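Octaprenyl-diphosphate synthase (Bacteroides thetaiotaomicron, PDB 3RMG) probably transfers prenyl groups to build isoprenoid diphosphates, as a magnesium-dependent member of the FPP/GGPP synthase family. Local coordinates at residues L54-A59 / A68-A73. Numbering follows the deposited sequence.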
ATOM      1  N   LEU A  54     -22.328  -1.773   9.142  1.00 38.03           N
ATOM      2  CA  LEU A  54     -22.225  -3.198   9.416  1.00 37.90           C
ATOM      3  C   LEU A  54     -21.276  -3.485  10.599  1.00 41.12           C
ATOM      4  O   LEU A  54     -21.588  -4.290  11.473  1.00 33.73           O
ATOM      5  CB  LEU A  54     -21.750  -3.954   8.177  1.00 35.95           C
ATOM      6  CG  LEU A  54     -21.789  -5.473   8.270  1.00 37.40           C
ATOM      7  CD1 LEU A  54     -23.197  -5.905   8.650  1.00 39.84           C
ATOM      8  CD2 LEU A  54     -21.353  -6.125   6.961  1.00 36.76           C
ATOM      9  N   VAL A  55     -20.109  -2.849  10.611  1.00 37.61           N
ATOM     10  CA  VAL A  55     -19.145  -3.096  11.671  1.00 38.41           C
ATOM     11  C   VAL A  55     -19.770  -2.779  13.029  1.00 40.08           C
ATOM     12  O   VAL A  55     -19.650  -3.557  13.972  1.00 38.57           O
ATOM     13  CB  VAL A  55     -17.873  -2.232  11.500  1.00 39.91           C
ATOM     14  CG1 VAL A  55     -16.950  -2.412  12.719  1.00 33.86           C
ATOM     15  CG2 VAL A  55     -17.146  -2.576  10.186  1.00 36.82           C
ATOM     16  N   LEU A  56     -20.444  -1.632  13.113  1.00 36.18           N
ATOM     17  CA  LEU A  56     -21.052  -1.192  14.357  1.00 38.27           C
ATOM     18  C   LEU A  56     -22.180  -2.119  14.780  1.00 41.98           C
ATOM     19  O   LEU A  56     -22.218  -2.556  15.940  1.00 42.67           O
ATOM     20  CB  LEU A  56     -21.531   0.266  14.258  1.00 36.68           C
ATOM     21  CG  LEU A  56     -20.413   1.230  13.837  1.00 41.75           C
ATOM     22  CD1 LEU A  56     -20.911   2.637  13.677  1.00 33.51           C
ATOM     23  CD2 LEU A  56     -19.263   1.184  14.831  1.00 35.26           C
ATOM     24  N   LEU A  57     -23.096  -2.435  13.863  1.00 33.87           N
ATOM     25  CA  LEU A  57     -24.207  -3.320  14.241  1.00 34.47           C
ATOM     26  C   LEU A  57     -23.712  -4.682  14.733  1.00 35.22           C
ATOM     27  O   LEU A  57     -24.173  -5.168  15.770  1.00 33.83           O
ATOM     28  CB  LEU A  57     -25.243  -3.475  13.124  1.00 30.03           C
ATOM     29  CG  LEU A  57     -26.068  -2.246  12.716  1.00 31.78           C
ATOM     30  CD1 LEU A  57     -26.852  -2.522  11.485  1.00 31.61           C
ATOM     31  CD2 LEU A  57     -26.997  -1.776  13.825  1.00 38.19           C
ATOM     32  N   VAL A  58     -22.777  -5.303  14.009  1.00 38.82           N
ATOM     33  CA  VAL A  58     -22.277  -6.641  14.407  1.00 31.89           C
ATOM     34  C   VAL A  58     -21.650  -6.615  15.798  1.00 31.91           C
ATOM     35  O   VAL A  58     -21.858  -7.520  16.594  1.00 40.09           O
ATOM     36  CB  VAL A  58     -21.244  -7.219  13.382  1.00 34.64           C
ATOM     37  CG1 VAL A  58     -20.456  -8.412  13.981  1.00 31.80           C
ATOM     38  CG2 VAL A  58     -21.942  -7.642  12.144  1.00 30.58           C
ATOM     39  N   ALA A  59     -20.870  -5.582  16.086  1.00 30.93           N
ATOM     40  CA  ALA A  59     -20.232  -5.482  17.401  1.00 41.01           C
ATOM     41  C   ALA A  59     -21.292  -5.374  18.488  1.00 39.65           C
ATOM     42  O   ALA A  59     -21.183  -5.999  19.557  1.00 32.15           O
ATOM     43  CB  ALA A  59     -19.262  -4.294  17.460  1.00 36.26           C
ATOM     44  N   ALA A  68     -11.332   0.045  19.546  1.00 43.06           N
ATOM     45  CA  ALA A  68     -10.845  -0.959  18.586  1.00 45.43           C
ATOM     46  C   ALA A  68     -11.836  -1.198  17.436  1.00 44.24           C
ATOM     47  O   ALA A  68     -11.427  -1.401  16.294  1.00 41.15           O
ATOM     48  CB  ALA A  68     -10.522  -2.284  19.298  1.00 43.37           C
ATOM     49  N   THR A  69     -13.134  -1.173  17.744  1.00 40.47           N
ATOM     50  CA  THR A  69     -14.167  -1.357  16.725  1.00 35.33           C
ATOM     51  C   THR A  69     -14.097  -0.226  15.728  1.00 36.69           C
ATOM     52  O   THR A  69     -14.110  -0.448  14.524  1.00 42.70           O
ATOM     53  CB  THR A  69     -15.580  -1.349  17.344  1.00 40.42           C
ATOM     54  OG1 THR A  69     -15.653  -2.316  18.393  1.00 41.74           O
ATOM     55  CG2 THR A  69     -16.621  -1.679  16.304  1.00 35.51           C
ATOM     56  N   LEU A  70     -14.022   1.000  16.237  1.00 40.89           N
ATOM     57  CA  LEU A  70     -13.869   2.170  15.379  1.00 38.41           C
ATOM     58  C   LEU A  70     -12.603   2.128  14.528  1.00 40.44           C
ATOM     59  O   LEU A  70     -12.664   2.446  13.339  1.00 42.66           O
ATOM     60  CB  LEU A  70     -13.914   3.464  16.197  1.00 38.84           C
ATOM     61  CG  LEU A  70     -15.130   3.534  17.124  1.00 44.03           C
ATOM     62  CD1 LEU A  70     -14.981   4.678  18.126  1.00 46.33           C
ATOM     63  CD2 LEU A  70     -16.399   3.664  16.306  1.00 39.86           C
ATOM     64  N   HIS A  71     -11.460   1.750  15.109  1.00 40.59           N
ATOM     65  CA  HIS A  71     -10.225   1.687  14.304  1.00 41.79           C
ATOM     66  C   HIS A  71     -10.317   0.597  13.226  1.00 42.34           C
ATOM     67  O   HIS A  71      -9.922   0.807  12.075  1.00 44.72           O
ATOM     68  CB  HIS A  71      -8.971   1.518  15.168  1.00 43.52           C
ATOM     69  CG  HIS A  71      -8.523   2.789  15.821  1.00 51.85           C
ATOM     70  ND1 HIS A  71      -8.100   3.885  15.098  1.00 51.95           N
ATOM     71  CD2 HIS A  71      -8.454   3.149  17.129  1.00 42.47           C
ATOM     72  CE1 HIS A  71      -7.786   4.863  15.933  1.00 52.19           C
ATOM     73  NE2 HIS A  71      -7.986   4.440  17.169  1.00 40.04           N
ATOM     74  N   ALA A  72     -10.870  -0.555  13.590  1.00 42.22           N
ATOM     75  CA  ALA A  72     -11.142  -1.594  12.598  1.00 41.22           C
ATOM     76  C   ALA A  72     -11.932  -1.031  11.420  1.00 40.22           C
ATOM     77  O   ALA A  72     -11.540  -1.176  10.266  1.00 45.46           O
ATOM     78  CB  ALA A  72     -11.884  -2.742  13.222  1.00 39.21           C
ATOM     79  N   ALA A  73     -13.040  -0.371  11.722  1.00 40.50           N
ATOM     80  CA  ALA A  73     -13.915   0.147  10.685  1.00 43.08           C
ATOM     81  C   ALA A  73     -13.195   1.161   9.800  1.00 43.69           C
ATOM     82  O   ALA A  73     -13.293   1.113   8.576  1.00 47.90           O
ATOM     83  CB  ALA A  73     -15.175   0.751  11.305  1.00 39.68           C
TER
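T69 meets the facing helix through its methyl, CG2, which reaches three residues there and makes this contact a compact example of how a threonine can divide its two branches between apolar and polar surroundings. With CG2 anti to the backbone N, the methyl lies 3.7 Å from V55 CG1 and 3.9 Å from A59 CB, touching residues one turn apart, while L56 CD2 comes up more distantly at 4.2 Å. The V55 and T69 side chains lie alongside, pointing opposite ways. One turn further along, A73 CB packs against the branched end of V55, nearly equidistant from CG1 (3.9 Å), CG2 and CB. A73 presents a single methyl, consistent with the close CA separation of 6.2 Å between V55 and A73. At the edge of the contact the two leucines meet obliquely through their ends, L56 CD2 lying 4.1 Å from L70 CD2.

Among the touching side chains the polar group is T69 OG1, which accepts from the backbone N-H of T66, just before the segment, and is also hydrogen-bonded to S188 OG, at the end of helix 174-188, so this hydroxyl in a largely apolar setting is satisfied.

Helices 50-62 and 67-90 form an antiparallel hairpin of the all-helical prenyl synthase fold; the axes of segments 54-59 and 68-73 run at 149°. Helix 174-188 packs against V55 through C181 and A185, whereas helix 14-23 covers the leucine edge, with L17 against L56 and L23 against L70.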